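Local structure of putative periplasmic protein (3OE3) at residues Ser35-Met40 and Tyr61-Tyr66; Gln16-Ile21 and Lys70-Val75; Tyr22-Thr25 and Asn29-Ala32. The protein probably inhibits C-type lysozyme in the periplasm, which would protect the bacterium against host lysozymes. All coordinates share one frame; numbering follows the deposited sequence.

Contact 1 (Ser35-Met40 and Tyr61-Tyr66); sequences SQVNEM and YTYKLY
The nearest CA atoms, those of Q36 and Y63, are 9.3 Å apart, too far for strand pairing, so the segments meet through side chains alone. S35-M40 forms the turn end of the beta hairpin of strands 30-36 and 39-45 in the antiparallel barrel, a type I' turn from Q36 to E39 closed by two backbone bonds, Q36 N to E39 O and E39 N to Q36 O, both 2.9 Å. From Y61-Y66, which leads into strand 64-68, two tyrosines reach the hairpin end. The Y63 ring receives the aliphatic part of Q36 over one face: CG of Q36 stands 4.3 Å from the ring centroid and 25° off its normal, a CH-pi contact. Chi2 of -68° folds the Q36 chain, with CD turned back beside CA instead of anti to it. One water, in the plane of the Y63 ring at its edge, joins OE1 of Q36 to OH of Y63. The methyl CG2 of V37 comes within 3.7 Å of OH of Y63, a van der Waals contact. M43 of strand 39-45 packs on the Y63 side chain, while E39 also packs on E19 of the second subunit. The extended E39 chain crosses Y61 at about a right angle, and OH of Y61 donates to OE1 of E39 at 2.8 Å, arriving 41° above the carboxylate plane.

Contact 2 (Gln16-Ile21 and Lys70-Val75); sequences QVMEVI and KTAELV
M18, a selenomethionine, touches A72 and L74 because its chain runs straight and then turns: CG is anti to the backbone N (chi1 180°), chi2 continues the extension at 173°, and chi3 bends the methyl aside at 67°. The first two torsions drive SE inward across the antiparallel beta barrel, from strand 16-24 to strand 71-76, and the third sets CE at an angle to that line. These strands are not neighbours in the sheet; strand 80-88 follows 71-76 in the order, and strand 5-12 precedes 16-24. The backbones accordingly stay apart, 9.1 Å between CA of M18 and CA of L74, and the contact is apolar and buried. Only the distal atoms of M18 do the touching. A72 and L74, two residues apart on one strand, both direct CB toward the M18 segment, whereas E73 between them points its CB away and bonds through OE1 to N of N85. M18 and L74 cross obliquely; the beta carbon of L74 comes nearest SE, with CD2 only slightly farther. Around this pair L65 packs on M18 from strand 64-68, L83 of strand 80-88 touches M18, and I34 packs on L74, so residues of several strands converge inside the barrel. The two approaches are equal in length: SE of M18 lies 4.0 Å from CB of L74, and CE of M18 lies 4.0 Å from CB of A72.

Contact 3 (Tyr22-Thr25 and Asn29-Ala32); sequences YVNT and NAYA
T25 and N29 meet where the hairpin of strands 16-24 and 30-36 passes into its connecting loop, and the T25 side chain can be followed outward. Its CB lies 4.1 Å from O of N29. There the chain branches: chi1 of 74° places OG1 between the backbone N and the carbonyl carbon, from where it accepts N-H of N29 at 3.1 Å, with an angle of 154° at the hydrogen. The methyl CG2 also lies against N29, near its O and CB, and reaches the edge of the Y31 ring near its plane. The main chain of T25 also bonds across, its N donating to O of N29 in the carbonyl plane.

Farther along, the strands are antiparallel, their short axes 168° apart. V23 and Y31 form the hydrogen-bonded pair: N of V23 donates to O of Y31 at 3.0 Å from above the carbonyl plane, and N of Y31 donates to O of V23 at 2.9 Å within it. On the same face CG1 of V23 packs 4.0 Å from CD1 of Y31. Y22, A32, N24 and A30 occupy the other face, with CD1 of Y22 4.0 Å from CB of A32, while OD1 of N24 approaches CB of A30 at 3.7 Å and accepts a hydrogen bond from one water. The phenol of Y22 bonds to that of Y10; Y31 OH and N29 ND2 both bond to E4 OE1 of the second subunit.

Paired backbone bonds thus fix the strand register, T25 N to N29 O carrying the pairing on to T25-N29, where the T25 hydroxyl adds a second bond. The carboxylate of E4 of the second subunit ties this hairpin end to that subunit; accepting two donors at OE1 probably favours its ionised form.

How the contacts relate
From the N terminus, strand 16-24 supplies the first halves of two contacts: Q16-I21 for contact 2, then Y22-T25 for contact 3. Contact 3 closes first, at N29-A32, as a short hairpin. The chain continues along strand 30-36 into the next turn, where contact 1 opens at S35-M40 and closes at Y61-Y66 after 20 intervening residues. Contact 2 closes last, at K70-V75, and its span of 48 residues encloses both others, which follow one another without crossing. Contact 3 joins adjacent strands; contacts 1 and 2 bridge non-adjacent parts of the barrel. Strands 64-68 and 71-76 link contacts 1 and 2 directly, and all three contacts reach the second subunit.

Contact 1 (Ser35-Met40 and Tyr61-Tyr66)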
loop_
_atom_site.group_PDB
_atom_site.type_symbol
_atom_site.label_atom_id
_atom_site.label_comp_id
_atom_site.label_asym_id
_atom_site.label_seq_id
_atom_site.Cartn_x
_atom_site.Cartn_y
_atom_site.Cartn_z
ATOM N N SER C 35 4.949 -4.672 -0.558
ATOM C CA SER C 35 5.871 -4.403 0.527
ATOM C C SER C 35 7.114 -5.262 0.310
ATOM O O SER C 35 7.015 -6.482 0.217
ATOM C CB SER C 35 5.200 -4.740 1.864
ATOM O OG SER C 35 6.065 -4.522 2.958
ATOM N N GLN C 36 8.267 -4.610 0.199
ATOM C CA GLN C 36 9.565 -5.290 0.050
ATOM C C GLN C 36 10.624 -4.608 0.902
ATOM O O GLN C 36 10.672 -3.385 0.971
ATOM C CB GLN C 36 10.021 -5.255 -1.411
ATOM C CG GLN C 36 9.378 -6.294 -2.298
ATOM C CD GLN C 36 9.828 -7.693 -1.942
ATOM O OE1 GLN C 36 11.024 -7.978 -1.882
ATOM N NE2 GLN C 36 8.872 -8.571 -1.675
ATOM N N VAL C 37 11.503 -5.401 1.518
ATOM C CA VAL C 37 12.553 -4.863 2.366
ATOM C C VAL C 37 11.974 -3.854 3.352
ATOM O O VAL C 37 12.557 -2.799 3.609
ATOM C CB VAL C 37 13.690 -4.230 1.551
ATOM C CG1 VAL C 37 14.962 -4.136 2.403
ATOM C CG2 VAL C 37 13.955 -5.061 0.304
ATOM N N ASN C 38 10.810 -4.198 3.893
ATOM C CA ASN C 38 10.183 -3.408 4.950
ATOM C C ASN C 38 9.782 -2.010 4.492
ATOM O O ASN C 38 9.750 -1.070 5.287
ATOM C CB ASN C 38 11.104 -3.325 6.170
ATOM C CG ASN C 38 10.379 -2.874 7.420
ATOM O OD1 ASN C 38 9.154 -2.942 7.497
ATOM N ND2 ASN C 38 11.134 -2.406 8.407
ATOM N N GLU C 39 9.490 -1.882 3.201
ATOM C CA GLU C 39 9.015 -0.631 2.624
ATOM C C GLU C 39 7.819 -0.907 1.724
ATOM O O GLU C 39 7.769 -1.912 1.019
ATOM C CB GLU C 39 10.105 0.027 1.763
ATOM C CG GLU C 39 11.418 0.264 2.472
ATOM C CD GLU C 39 12.393 1.048 1.624
ATOM O OE1 GLU C 39 12.509 0.764 0.413
ATOM O OE2 GLU C 39 13.052 1.950 2.179
HETATM N N MSE C 40 6.878 0.018 1.710
HETATM C CA MSE C 40 5.793 -0.040 0.751
HETATM C C MSE C 40 6.186 0.678 -0.545
HETATM O O MSE C 40 6.733 1.787 -0.517
HETATM C CB MSE C 40 4.545 0.584 1.356
HETATM C CG MSE C 40 3.880 -0.310 2.387
HETATM SE SE MSE C 40 2.180 0.438 3.031
HETATM C CE MSE C 40 2.905 1.998 3.932
ATOM N N TYR C 61 13.426 2.665 -7.691
ATOM C CA TYR C 61 13.106 1.255 -7.539
ATOM C C TYR C 61 12.891 0.628 -8.902
ATOM O O TYR C 61 12.367 1.268 -9.814
ATOM C CB TYR C 61 11.854 1.076 -6.687
ATOM C CG TYR C 61 12.013 1.555 -5.266
ATOM C CD1 TYR C 61 12.345 0.674 -4.247
ATOM C CD2 TYR C 61 11.847 2.894 -4.946
ATOM C CE1 TYR C 61 12.492 1.114 -2.947
ATOM C CE2 TYR C 61 11.996 3.344 -3.649
ATOM C CZ TYR C 61 12.318 2.447 -2.656
ATOM O OH TYR C 61 12.467 2.892 -1.364
ATOM N N THR C 62 13.291 -0.627 -9.044
ATOM C CA THR C 62 13.150 -1.311 -10.322
ATOM C C THR C 62 12.187 -2.495 -10.241
ATOM O O THR C 62 12.134 -3.320 -11.149
ATOM C CB THR C 62 14.514 -1.803 -10.852
ATOM O OG1 THR C 62 15.040 -2.797 -9.965
ATOM C CG2 THR C 62 15.503 -0.636 -10.956
ATOM N N TYR C 63 11.409 -2.576 -9.160
ATOM C CA TYR C 63 10.396 -3.611 -9.058
ATOM C C TYR C 63 9.369 -3.487 -10.167
ATOM O O TYR C 63 8.883 -2.391 -10.464
ATOM C CB TYR C 63 9.673 -3.548 -7.701
ATOM C CG TYR C 63 10.566 -3.851 -6.512
ATOM C CD1 TYR C 63 11.146 -5.113 -6.347
ATOM C CD2 TYR C 63 10.816 -2.887 -5.551
ATOM C CE1 TYR C 63 11.941 -5.387 -5.268
ATOM C CE2 TYR C 63 11.628 -3.156 -4.461
ATOM C CZ TYR C 63 12.195 -4.406 -4.328
ATOM O OH TYR C 63 13.004 -4.681 -3.249
ATOM N N LYS C 64 9.047 -4.623 -10.771
ATOM C CA LYS C 64 7.924 -4.736 -11.675
ATOM C C LYS C 64 7.107 -5.985 -11.321
ATOM O O LYS C 64 7.653 -7.055 -10.988
ATOM C CB LYS C 64 8.398 -4.777 -13.134
ATOM C CG LYS C 64 9.019 -3.474 -13.611
ATOM C CD LYS C 64 9.420 -3.561 -15.083
ATOM C CE LYS C 64 9.780 -2.193 -15.646
ATOM N NZ LYS C 64 10.751 -1.473 -14.783
ATOM N N LEU C 65 5.793 -5.828 -11.376
ATOM C CA LEU C 65 4.870 -6.880 -11.010
ATOM C C LEU C 65 4.104 -7.245 -12.268
ATOM O O LEU C 65 3.395 -6.410 -12.858
ATOM C CB LEU C 65 3.914 -6.366 -9.911
ATOM C CG LEU C 65 2.746 -7.279 -9.528
ATOM C CD1 LEU C 65 3.280 -8.533 -8.830
ATOM C CD2 LEU C 65 1.724 -6.536 -8.630
ATOM N N TYR C 66 4.273 -8.483 -12.718
ATOM C CA TYR C 66 3.599 -8.927 -13.921
ATOM C C TYR C 66 2.494 -9.882 -13.545
ATOM O O TYR C 66 2.743 -10.893 -12.890
ATOM C CB TYR C 66 4.585 -9.621 -14.859
ATOM C CG TYR C 66 5.679 -8.706 -15.331
ATOM C CD1 TYR C 66 5.547 -7.991 -16.507
ATOM C CD2 TYR C 66 6.839 -8.537 -14.590
ATOM C CE1 TYR C 66 6.547 -7.145 -16.939
ATOM C CE2 TYR C 66 7.841 -7.692 -15.017
ATOM C CZ TYR C 66 7.690 -7.003 -16.194
ATOM O OH TYR C 66 8.691 -6.162 -16.626
HETATM O O HOH W 1 13.918 -7.255 -3.043
#

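Contact 2 (Gln16-Ile21 and Lys70-Val75)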
loop_
_atom_site.group_PDB
_atom_site.type_symbol
_atom_site.label_atom_id
_atom_site.label_comp_id
_atom_site.label_asym_id
_atom_site.label_seq_id
_atom_site.Cartn_x
_atom_site.Cartn_y
_atom_site.Cartn_z
ATOM N N GLN C 16 6.809 -18.747 0.157
ATOM C CA GLN C 16 6.688 -17.303 0.291
ATOM C C GLN C 16 5.265 -16.841 0.006
ATOM O O GLN C 16 4.547 -17.433 -0.783
ATOM C CB GLN C 16 7.631 -16.613 -0.685
ATOM C CG GLN C 16 9.083 -16.961 -0.503
ATOM C CD GLN C 16 9.583 -16.587 0.865
ATOM O OE1 GLN C 16 9.468 -15.433 1.285
ATOM N NE2 GLN C 16 10.153 -17.557 1.573
ATOM N N VAL C 17 4.872 -15.760 0.661
ATOM C CA VAL C 17 3.568 -15.163 0.440
ATOM C C VAL C 17 3.776 -13.736 -0.053
ATOM O O VAL C 17 4.730 -13.065 0.349
ATOM C CB VAL C 17 2.748 -15.139 1.732
ATOM C CG1 VAL C 17 1.428 -14.405 1.516
ATOM C CG2 VAL C 17 2.500 -16.557 2.224
HETATM N N MSE C 18 2.927 -13.287 -0.959
HETATM C CA MSE C 18 2.980 -11.875 -1.374
HETATM C C MSE C 18 1.628 -11.224 -1.186
HETATM O O MSE C 18 0.648 -11.696 -1.744
HETATM C CB MSE C 18 3.368 -11.780 -2.855
HETATM C CG MSE C 18 3.443 -10.371 -3.397
HETATM SE SE MSE C 18 4.134 -10.259 -5.219
HETATM C CE MSE C 18 2.654 -11.146 -6.136
ATOM N N GLU C 19 1.566 -10.148 -0.397
ATOM C CA GLU C 19 0.380 -9.304 -0.327
ATOM C C GLU C 19 0.477 -8.210 -1.397
ATOM O O GLU C 19 1.524 -7.593 -1.574
ATOM C CB GLU C 19 0.284 -8.595 1.032
ATOM C CG GLU C 19 -0.368 -9.372 2.143
ATOM C CD GLU C 19 -0.655 -8.496 3.350
ATOM O OE1 GLU C 19 -0.350 -7.281 3.302
ATOM O OE2 GLU C 19 -1.189 -9.025 4.343
ATOM N N VAL C 20 -0.625 -7.958 -2.087
ATOM C CA VAL C 20 -0.706 -6.805 -2.971
ATOM C C VAL C 20 -1.986 -6.045 -2.652
ATOM O O VAL C 20 -3.051 -6.639 -2.513
ATOM C CB VAL C 20 -0.703 -7.211 -4.461
ATOM C CG1 VAL C 20 -0.653 -5.954 -5.345
ATOM C CG2 VAL C 20 0.483 -8.137 -4.786
ATOM N N ILE C 21 -1.862 -4.732 -2.501
ATOM C CA ILE C 21 -3.029 -3.859 -2.436
ATOM C C ILE C 21 -3.257 -3.324 -3.842
ATOM O O ILE C 21 -2.361 -2.721 -4.428
ATOM C CB ILE C 21 -2.822 -2.666 -1.478
ATOM C CG1 ILE C 21 -2.493 -3.131 -0.063
ATOM C CG2 ILE C 21 -4.061 -1.796 -1.461
ATOM C CD1 ILE C 21 -3.573 -3.921 0.608
ATOM N N LYS C 70 -5.003 -15.175 -12.517
ATOM C CA LYS C 70 -4.816 -15.401 -11.087
ATOM C C LYS C 70 -3.347 -15.475 -10.721
ATOM O O LYS C 70 -3.010 -15.688 -9.554
ATOM C CB LYS C 70 -5.475 -16.715 -10.669
ATOM C CG LYS C 70 -6.955 -16.784 -10.943
ATOM C CD LYS C 70 -7.500 -18.132 -10.532
ATOM C CE LYS C 70 -8.896 -18.338 -11.082
ATOM N NZ LYS C 70 -9.082 -19.753 -11.476
ATOM N N THR C 71 -2.471 -15.315 -11.710
ATOM C CA THR C 71 -1.057 -15.550 -11.491
ATOM C C THR C 71 -0.264 -14.254 -11.499
ATOM O O THR C 71 -0.725 -13.221 -11.991
ATOM C CB THR C 71 -0.468 -16.524 -12.538
ATOM O OG1 THR C 71 -0.320 -15.857 -13.796
ATOM C CG2 THR C 71 -1.369 -17.745 -12.701
ATOM N N ALA C 72 0.937 -14.305 -10.944
ATOM C CA ALA C 72 1.757 -13.106 -10.858
ATOM C C ALA C 72 3.224 -13.480 -10.675
ATOM O O ALA C 72 3.550 -14.586 -10.235
ATOM C CB ALA C 72 1.296 -12.225 -9.704
ATOM N N GLU C 73 4.097 -12.530 -10.997
ATOM C CA GLU C 73 5.529 -12.678 -10.816
ATOM C C GLU C 73 6.065 -11.325 -10.401
ATOM O O GLU C 73 5.718 -10.312 -11.007
ATOM C CB GLU C 73 6.210 -13.095 -12.132
ATOM C CG GLU C 73 5.627 -14.336 -12.800
ATOM C CD GLU C 73 6.183 -15.626 -12.227
ATOM O OE1 GLU C 73 7.177 -15.560 -11.481
ATOM O OE2 GLU C 73 5.632 -16.705 -12.527
ATOM N N LEU C 74 6.903 -11.299 -9.374
ATOM C CA LEU C 74 7.593 -10.074 -8.986
ATOM C C LEU C 74 9.079 -10.184 -9.296
ATOM O O LEU C 74 9.760 -11.139 -8.893
ATOM C CB LEU C 74 7.377 -9.743 -7.495
ATOM C CG LEU C 74 8.044 -8.461 -6.984
ATOM C CD1 LEU C 74 7.419 -7.223 -7.608
ATOM C CD2 LEU C 74 7.971 -8.402 -5.453
ATOM N N VAL C 75 9.556 -9.204 -10.051
ATOM C CA VAL C 75 10.964 -9.136 -10.430
ATOM C C VAL C 75 11.560 -7.769 -10.097
ATOM O O VAL C 75 10.844 -6.821 -9.750
ATOM C CB VAL C 75 11.179 -9.447 -11.933
ATOM C CG1 VAL C 75 10.579 -10.812 -12.289
ATOM C CG2 VAL C 75 10.595 -8.351 -12.804
#

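Contact 3 (Tyr22-Thr25 and Asn29-Ala32)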
loop_
_atom_site.group_PDB
_atom_site.type_symbol
_atom_site.label_atom_id
_atom_site.label_comp_id
_atom_site.label_asym_id
_atom_site.label_seq_id
_atom_site.Cartn_x
_atom_site.Cartn_y
_atom_site.Cartn_z
ATOM N N TYR C 22 -4.437 -3.582 -4.400
ATOM C CA TYR C 22 -4.764 -3.048 -5.707
ATOM C C TYR C 22 -5.727 -1.879 -5.555
ATOM O O TYR C 22 -6.687 -1.955 -4.786
ATOM C CB TYR C 22 -5.415 -4.126 -6.576
ATOM C CG TYR C 22 -4.450 -5.206 -7.042
ATOM C CD1 TYR C 22 -3.485 -4.923 -7.997
ATOM C CD2 TYR C 22 -4.529 -6.504 -6.553
ATOM C CE1 TYR C 22 -2.614 -5.897 -8.449
ATOM C CE2 TYR C 22 -3.653 -7.503 -7.008
ATOM C CZ TYR C 22 -2.693 -7.179 -7.955
ATOM O OH TYR C 22 -1.807 -8.137 -8.442
ATOM N N VAL C 23 -5.455 -0.811 -6.292
ATOM C CA VAL C 23 -6.319 0.364 -6.353
ATOM C C VAL C 23 -6.871 0.445 -7.766
ATOM O O VAL C 23 -6.122 0.524 -8.739
ATOM C CB VAL C 23 -5.546 1.650 -6.039
ATOM C CG1 VAL C 23 -6.483 2.885 -6.119
ATOM C CG2 VAL C 23 -4.890 1.542 -4.658
ATOM N N ASN C 24 -8.188 0.381 -7.880
ATOM C CA ASN C 24 -8.830 0.463 -9.173
ATOM C C ASN C 24 -9.902 1.524 -9.066
ATOM O O ASN C 24 -10.962 1.264 -8.506
ATOM C CB ASN C 24 -9.448 -0.883 -9.535
ATOM C CG ASN C 24 -8.405 -1.914 -9.888
ATOM O OD1 ASN C 24 -7.751 -1.807 -10.920
ATOM N ND2 ASN C 24 -8.239 -2.910 -9.032
ATOM N N THR C 25 -9.627 2.710 -9.592
ATOM C CA THR C 25 -10.522 3.842 -9.338
ATOM C C THR C 25 -11.783 3.715 -10.181
ATOM O O THR C 25 -11.813 2.987 -11.180
ATOM C CB THR C 25 -9.860 5.219 -9.609
ATOM O OG1 THR C 25 -9.740 5.440 -11.017
ATOM C CG2 THR C 25 -8.464 5.305 -8.956
ATOM N N ASN C 29 -8.563 3.996 -13.435
ATOM C CA ASN C 29 -7.121 4.035 -13.245
ATOM C C ASN C 29 -6.696 2.913 -12.317
ATOM O O ASN C 29 -7.446 2.526 -11.433
ATOM C CB ASN C 29 -6.682 5.391 -12.691
ATOM C CG ASN C 29 -6.856 6.508 -13.700
ATOM O OD1 ASN C 29 -6.922 6.259 -14.902
ATOM N ND2 ASN C 29 -6.938 7.744 -13.216
ATOM N N ALA C 30 -5.500 2.384 -12.533
ATOM C CA ALA C 30 -5.043 1.216 -11.772
ATOM C C ALA C 30 -3.665 1.409 -11.173
ATOM O O ALA C 30 -2.741 1.864 -11.848
ATOM C CB ALA C 30 -5.057 -0.040 -12.661
ATOM N N TYR C 31 -3.539 1.043 -9.898
ATOM C CA TYR C 31 -2.271 1.107 -9.180
ATOM C C TYR C 31 -2.145 -0.159 -8.353
ATOM O O TYR C 31 -3.125 -0.891 -8.159
ATOM C CB TYR C 31 -2.209 2.325 -8.250
ATOM C CG TYR C 31 -2.562 3.632 -8.923
ATOM C CD1 TYR C 31 -3.881 4.066 -8.977
ATOM C CD2 TYR C 31 -1.584 4.446 -9.471
ATOM C CE1 TYR C 31 -4.216 5.258 -9.589
ATOM C CE2 TYR C 31 -1.914 5.654 -10.080
ATOM C CZ TYR C 31 -3.232 6.048 -10.136
ATOM O OH TYR C 31 -3.604 7.247 -10.729
ATOM N N ALA C 32 -0.938 -0.413 -7.860
ATOM C CA ALA C 32 -0.705 -1.529 -6.953
ATOM C C ALA C 32 0.264 -1.084 -5.886
ATOM O O ALA C 32 1.062 -0.183 -6.104
ATOM C CB ALA C 32 -0.137 -2.725 -7.716
HETATM O O HOH W 2 -4.961 -2.184 -10.047
HETATM O O HOH W 3 -8.747 -0.181 -12.829
#